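Local coordinates for acetylxylan esterase A (Aspergillus awamori, PDB 5X6S), which removes acetyl side groups from the backbone of acetylated xylans and xylo-oligosaccharides, helping to degrade this plant cell-wall polysaccharide, at residues 114-119 and 138-143; 193-198 and 269-274. All blocks are in the same frame, centred on the assembly; numbering follows the deposited sequence.

Contact 1: residues 114-119 and 138-143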
loop_
_atom_site.group_PDB
_atom_site.type_symbol
_atom_site.label_atom_id
_atom_site.label_comp_id
_atom_site.label_asym_id
_atom_site.label_seq_id
_atom_site.Cartn_x
_atom_site.Cartn_y
_atom_site.Cartn_z
ATOM N N PHE A 114 -1.503 1.652 -10.609
ATOM C CA PHE A 114 -1.424 0.512 -11.516
ATOM C C PHE A 114 -0.189 0.679 -12.373
ATOM O O PHE A 114 0.222 1.795 -12.584
ATOM C CB PHE A 114 -2.716 0.459 -12.370
ATOM C CG PHE A 114 -3.948 0.403 -11.520
ATOM C CD1 PHE A 114 -4.354 -0.811 -10.937
ATOM C CD2 PHE A 114 -4.688 1.550 -11.266
ATOM C CE1 PHE A 114 -5.454 -0.852 -10.069
ATOM C CE2 PHE A 114 -5.812 1.503 -10.413
ATOM C CZ PHE A 114 -6.180 0.284 -9.812
ATOM N N VAL A 115 0.358 -0.407 -12.891
ATOM C CA VAL A 115 1.548 -0.348 -13.711
ATOM C C VAL A 115 1.385 -1.277 -14.898
ATOM O O VAL A 115 0.816 -2.377 -14.746
ATOM C CB VAL A 115 2.856 -0.613 -12.885
ATOM C CG1 VAL A 115 2.841 -1.935 -12.149
ATOM C CG2 VAL A 115 4.128 -0.410 -13.728
ATOM N N THR A 116 1.840 -0.832 -16.074
ATOM C CA THR A 116 1.684 -1.591 -17.318
ATOM C C THR A 116 2.781 -1.143 -18.280
ATOM O O THR A 116 3.371 -0.055 -18.112
ATOM C CB THR A 116 0.263 -1.413 -17.922
ATOM O OG1 THR A 116 0.156 -2.130 -19.131
ATOM C CG2 THR A 116 -0.069 0.104 -18.195
ATOM N N GLY A 117 3.091 -1.983 -19.253
ATOM C CA GLY A 117 4.182 -1.737 -20.149
ATOM C C GLY A 117 4.221 -2.751 -21.262
ATOM O O GLY A 117 3.571 -3.792 -21.151
ATOM N N SER A 118 4.934 -2.425 -22.345
ATOM C CA SER A 118 5.092 -3.306 -23.476
ATOM C C SER A 118 6.589 -3.631 -23.681
ATOM O O SER A 118 7.428 -2.788 -23.526
ATOM C CB SER A 118 4.481 -2.681 -24.760
ATOM O OG SER A 118 3.089 -2.528 -24.579
ATOM N N SER A 119 6.876 -4.872 -24.061
ATOM C CA SER A 119 8.215 -5.352 -24.389
ATOM C C SER A 119 9.192 -5.070 -23.219
ATOM O O SER A 119 8.926 -5.536 -22.144
ATOM C CB SER A 119 8.638 -4.782 -25.750
ATOM O OG SER A 119 9.851 -5.352 -26.216
ATOM N N ALA A 138 -2.580 -3.464 -9.066
ATOM C CA ALA A 138 -2.651 -4.418 -10.204
ATOM C C ALA A 138 -1.709 -3.966 -11.258
ATOM O O ALA A 138 -1.316 -2.762 -11.276
ATOM C CB ALA A 138 -4.075 -4.518 -10.780
ATOM N N ALA A 139 -1.335 -4.890 -12.135
ATOM C CA ALA A 139 -0.387 -4.671 -13.210
ATOM C C ALA A 139 -0.831 -5.422 -14.422
ATOM O O ALA A 139 -1.380 -6.549 -14.270
ATOM C CB ALA A 139 0.982 -5.170 -12.844
ATOM N N THR A 140 -0.553 -4.866 -15.611
ATOM C CA THR A 140 -0.847 -5.554 -16.903
ATOM C C THR A 140 0.435 -5.603 -17.695
ATOM O O THR A 140 1.059 -4.556 -17.952
ATOM C CB THR A 140 -2.033 -4.871 -17.687
ATOM O OG1 THR A 140 -3.252 -4.969 -16.927
ATOM C CG2 THR A 140 -2.273 -5.532 -19.068
ATOM N N VAL A 141 0.831 -6.788 -18.125
ATOM C CA VAL A 141 2.078 -7.049 -18.811
ATOM C C VAL A 141 1.780 -7.404 -20.271
ATOM O O VAL A 141 1.088 -8.425 -20.545
ATOM C CB VAL A 141 2.876 -8.188 -18.103
ATOM C CG1 VAL A 141 4.158 -8.538 -18.785
ATOM C CG2 VAL A 141 3.137 -7.838 -16.627
ATOM N N TYR A 142 2.231 -6.547 -21.183
ATOM C CA TYR A 142 2.128 -6.788 -22.645
ATOM C C TYR A 142 3.453 -7.315 -23.234
ATOM O O TYR A 142 4.346 -6.545 -23.629
ATOM C CB TYR A 142 1.632 -5.542 -23.420
ATOM C CG TYR A 142 0.199 -5.236 -23.179
ATOM C CD1 TYR A 142 -0.808 -6.008 -23.791
ATOM C CD2 TYR A 142 -0.198 -4.202 -22.328
ATOM C CE1 TYR A 142 -2.135 -5.766 -23.543
ATOM C CE2 TYR A 142 -1.581 -3.946 -22.088
ATOM C CZ TYR A 142 -2.522 -4.722 -22.722
ATOM O OH TYR A 142 -3.850 -4.526 -22.543
ATOM N N SER A 143 3.584 -8.656 -23.299
ATOM C CA SER A 143 4.767 -9.273 -23.963
ATOM C C SER A 143 6.087 -8.916 -23.300
ATOM O O SER A 143 6.902 -8.155 -23.848
ATOM C CB SER A 143 4.817 -8.913 -25.452
ATOM O OG SER A 143 3.554 -9.137 -26.087
#

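Contact 2: residues 193-198 and 269-274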
loop_
_atom_site.group_PDB
_atom_site.type_symbol
_atom_site.label_atom_id
_atom_site.label_comp_id
_atom_site.label_asym_id
_atom_site.label_seq_id
_atom_site.Cartn_x
_atom_site.Cartn_y
_atom_site.Cartn_z
ATOM N N ARG A 193 -2.300 -7.515 -8.276
ATOM C CA ARG A 193 -2.945 -8.544 -9.108
ATOM C C ARG A 193 -2.310 -8.459 -10.510
ATOM O O ARG A 193 -2.270 -7.376 -11.098
ATOM C CB ARG A 193 -4.430 -8.295 -9.169
ATOM C CG ARG A 193 -5.138 -8.296 -7.844
ATOM C CD ARG A 193 -6.645 -7.977 -8.028
ATOM N NE ARG A 193 -6.927 -6.546 -8.284
ATOM C CZ ARG A 193 -7.182 -6.026 -9.486
ATOM N NH1 ARG A 193 -7.198 -6.793 -10.547
ATOM N NH2 ARG A 193 -7.409 -4.721 -9.617
ATOM N N MET A 194 -1.796 -9.581 -11.031
ATOM C CA MET A 194 -1.063 -9.628 -12.267
ATOM C C MET A 194 -1.902 -10.136 -13.444
ATOM O O MET A 194 -2.553 -11.167 -13.343
ATOM C CB MET A 194 0.170 -10.507 -12.141
ATOM C CG MET A 194 1.130 -10.168 -11.025
ATOM S SD MET A 194 1.743 -8.438 -11.138
ATOM C CE MET A 194 2.679 -8.546 -12.616
ATOM N N GLN A 195 -1.827 -9.428 -14.567
ATOM C CA GLN A 195 -2.440 -9.842 -15.829
ATOM C C GLN A 195 -1.376 -9.842 -16.881
ATOM O O GLN A 195 -0.748 -8.790 -17.162
ATOM C CB GLN A 195 -3.556 -8.869 -16.213
ATOM C CG GLN A 195 -4.258 -9.187 -17.498
ATOM C CD GLN A 195 -5.334 -8.148 -17.806
ATOM O OE1 GLN A 195 -5.028 -6.954 -18.032
ATOM N NE2 GLN A 195 -6.593 -8.570 -17.772
ATOM N N ILE A 196 -1.143 -11.015 -17.478
ATOM C CA ILE A 196 -0.009 -11.273 -18.375
ATOM C C ILE A 196 -0.497 -11.617 -19.794
ATOM O O ILE A 196 -1.124 -12.670 -19.993
ATOM C CB ILE A 196 0.857 -12.447 -17.838
ATOM C CG1 ILE A 196 1.134 -12.283 -16.344
ATOM C CG2 ILE A 196 2.109 -12.695 -18.704
ATOM C CD1 ILE A 196 1.894 -11.013 -15.930
ATOM N N TYR A 197 -0.200 -10.760 -20.779
ATOM C CA TYR A 197 -0.485 -11.027 -22.182
ATOM C C TYR A 197 0.777 -11.475 -22.909
ATOM O O TYR A 197 1.867 -10.980 -22.653
ATOM C CB TYR A 197 -0.953 -9.765 -22.908
ATOM C CG TYR A 197 -2.332 -9.230 -22.581
ATOM C CD1 TYR A 197 -2.562 -8.377 -21.478
ATOM C CD2 TYR A 197 -3.410 -9.512 -23.416
ATOM C CE1 TYR A 197 -3.842 -7.843 -21.235
ATOM C CE2 TYR A 197 -4.681 -8.954 -23.187
ATOM C CZ TYR A 197 -4.897 -8.129 -22.107
ATOM O OH TYR A 197 -6.164 -7.603 -21.926
ATOM N N HIS A 198 0.631 -12.344 -23.899
ATOM C CA HIS A 198 1.754 -12.725 -24.749
ATOM C C HIS A 198 1.182 -13.301 -26.049
ATOM O O HIS A 198 0.099 -13.871 -26.043
ATOM C CB HIS A 198 2.669 -13.751 -24.072
ATOM C CG HIS A 198 4.122 -13.599 -24.408
ATOM N ND1 HIS A 198 5.027 -13.062 -23.523
ATOM C CD2 HIS A 198 4.821 -13.841 -25.548
ATOM C CE1 HIS A 198 6.211 -12.962 -24.092
ATOM N NE2 HIS A 198 6.119 -13.455 -25.318
ATOM N N MET A 269 -8.644 -0.980 -18.127
ATOM C CA MET A 269 -9.565 -0.282 -17.239
ATOM C C MET A 269 -10.381 -1.225 -16.336
ATOM O O MET A 269 -10.661 -0.928 -15.155
ATOM C CB MET A 269 -10.490 0.658 -18.047
ATOM C CG MET A 269 -9.798 1.792 -18.812
ATOM S SD MET A 269 -8.721 2.833 -17.753
ATOM C CE MET A 269 -7.125 2.061 -17.971
ATOM N N GLU A 270 -10.791 -2.347 -16.921
ATOM C CA GLU A 270 -11.583 -3.361 -16.235
ATOM C C GLU A 270 -10.704 -4.109 -15.229
ATOM O O GLU A 270 -11.117 -4.312 -14.106
ATOM C CB GLU A 270 -12.168 -4.339 -17.249
ATOM C CG GLU A 270 -13.328 -3.752 -18.021
ATOM C CD GLU A 270 -13.818 -4.651 -19.164
ATOM O OE1 GLU A 270 -13.541 -5.871 -19.154
ATOM O OE2 GLU A 270 -14.446 -4.106 -20.085
ATOM N N TRP A 271 -9.476 -4.475 -15.637
ATOM C CA TRP A 271 -8.576 -5.215 -14.748
ATOM C C TRP A 271 -8.184 -4.343 -13.559
ATOM O O TRP A 271 -8.162 -4.783 -12.391
ATOM C CB TRP A 271 -7.330 -5.660 -15.511
ATOM C CG TRP A 271 -6.295 -6.350 -14.675
ATOM C CD1 TRP A 271 -5.026 -5.947 -14.439
ATOM C CD2 TRP A 271 -6.481 -7.563 -13.924
ATOM N NE1 TRP A 271 -4.390 -6.842 -13.627
ATOM C CE2 TRP A 271 -5.266 -7.852 -13.300
ATOM C CE3 TRP A 271 -7.558 -8.452 -13.753
ATOM C CZ2 TRP A 271 -5.087 -8.980 -12.508
ATOM C CZ3 TRP A 271 -7.353 -9.595 -12.944
ATOM C CH2 TRP A 271 -6.149 -9.821 -12.341
ATOM N N PHE A 272 -7.883 -3.079 -13.859
ATOM C CA PHE A 272 -7.506 -2.130 -12.834
ATOM C C PHE A 272 -8.665 -1.838 -11.925
ATOM O O PHE A 272 -8.455 -1.683 -10.745
ATOM C CB PHE A 272 -6.995 -0.822 -13.427
ATOM C CG PHE A 272 -5.768 -0.946 -14.251
ATOM C CD1 PHE A 272 -4.993 -2.061 -14.219
ATOM C CD2 PHE A 272 -5.368 0.119 -15.071
ATOM C CE1 PHE A 272 -3.866 -2.160 -14.996
ATOM C CE2 PHE A 272 -4.237 0.053 -15.859
ATOM C CZ PHE A 272 -3.455 -1.102 -15.816
ATOM N N GLY A 273 -9.884 -1.752 -12.471
ATOM C CA GLY A 273 -11.087 -1.459 -11.685
ATOM C C GLY A 273 -11.681 -0.097 -11.950
ATOM O O GLY A 273 -12.674 0.292 -11.324
ATOM N N PHE A 274 -11.085 0.664 -12.875
ATOM C CA PHE A 274 -11.663 1.967 -13.216
ATOM C C PHE A 274 -13.017 1.758 -13.872
ATOM O O PHE A 274 -13.934 2.546 -13.624
ATOM C CB PHE A 274 -10.780 2.802 -14.126
ATOM C CG PHE A 274 -9.508 3.306 -13.458
ATOM C CD1 PHE A 274 -9.568 4.232 -12.420
ATOM C CD2 PHE A 274 -8.265 2.844 -13.864
ATOM C CE1 PHE A 274 -8.387 4.700 -11.816
ATOM C CE2 PHE A 274 -7.085 3.292 -13.256
ATOM C CZ PHE A 274 -7.156 4.233 -12.229
#

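Contact 1: residues 114-119 and 138-143
Strands 114-118 and 138-142 run side by side and parallel, their axes 4.7 Å apart, and the way they hold together changes along their length. The well-knit part starts where T140 N gives a hydrogen bond to V115 O, in its carbonyl plane, at 3.0 Å. Farther on, Y142 N donates to G117 O at 3.1 Å, nearly along the C=O axis, and S119 N makes a similar end-on hydrogen bond to Y142 O. Between the V115-T140 and G117-Y142 rungs T116 turns its OG1 anti to its backbone N (chi1 179°) and gives a hydrogen bond of 2.8 Å to T140 O from above the carbonyl plane, where G117 N stands 3.5 Å from T140 O. The Y142 ring sets its edge near that OG1. The beginning is looser, V115 N reaching A138 O in a weak bond of 3.3 Å, yet it is no solvent side: every residue is buried, and the F114 ring edge packs on A138 CB. The other end leads to the probable active site. S119, probably the nucleophile, has positive phi (54°), consistent with the nucleophile elbow of alpha/beta-hydrolases, and its OG is hydrogen-bonded to H259. Helix 120-131 links the strands as a beta-alpha-beta unit and packs on A139 and V141; helix 265-272 lies against A138 and T140, strand 33-37 flanks 113-118, and strand 193-199 flanks 138-142.

Contact 2: residues 193-198 and 269-274
Helix 265-272, the last of this alpha/beta-hydrolase chain, docks on strand 193-199 of the central sheet through one tryptophan held between two side chains of the strand. W271 extends its indole toward the strand with CG anti to the backbone N (chi1 176°). Over one face lies R193: its NH1 sits above the ring centre, 3.5 Å from W271 CE2, while the guanidinium plane is tilted 72° from the indole, making a cation-pi contact. The R193 chain bends at chi3 (-76°), which brings the guanidinium back to the helix. R193 NH1 and NH2 both grip W271 O end-on, each at 2.9 Å, so one carbonyl near the helix C-terminus accepts two hydrogen bonds, an attraction the helix dipole would probably strengthen. Against the opposite face rests Q195 CB, 3.5 Å from W271 CE2, in a CH-pi contact; beyond it the extended chain lays its amide nearly flat along the ring, OE1 hydrogen-bonded to T140 OG1 and NE2 to Q250 OE1. W271 NE1 is hydrogen-bonded chiefly to A139 O and only weakly to R193 O (3.3 Å). A helix packed against one face of the central sheet is typical of the layered alpha/beta-hydrolase fold.

Overall arrangement
Both contacts use the same central sheet and lie about 8 Å apart between centres, but they work at different depths. Contact 1 is wholly buried close to the middle of the chain and rests mainly on backbone rungs between neighbouring strands, leading to the probable nucleophile. Contact 2 is also largely buried but lies farther out, with R193 and W271 partly exposed; it joins strand to helix through a cation-pi pair and a doubly gripped carbonyl, away from the annotated sites. Strand 138-142 of contact 1 adjoins strand 193-199 of contact 2, where V141 probably exchanges backbone bonds with Q195 and Y197. F114 stacks on F272 and W271 touches A138 and T140, so segment 269-274 meets both strands of contact 1.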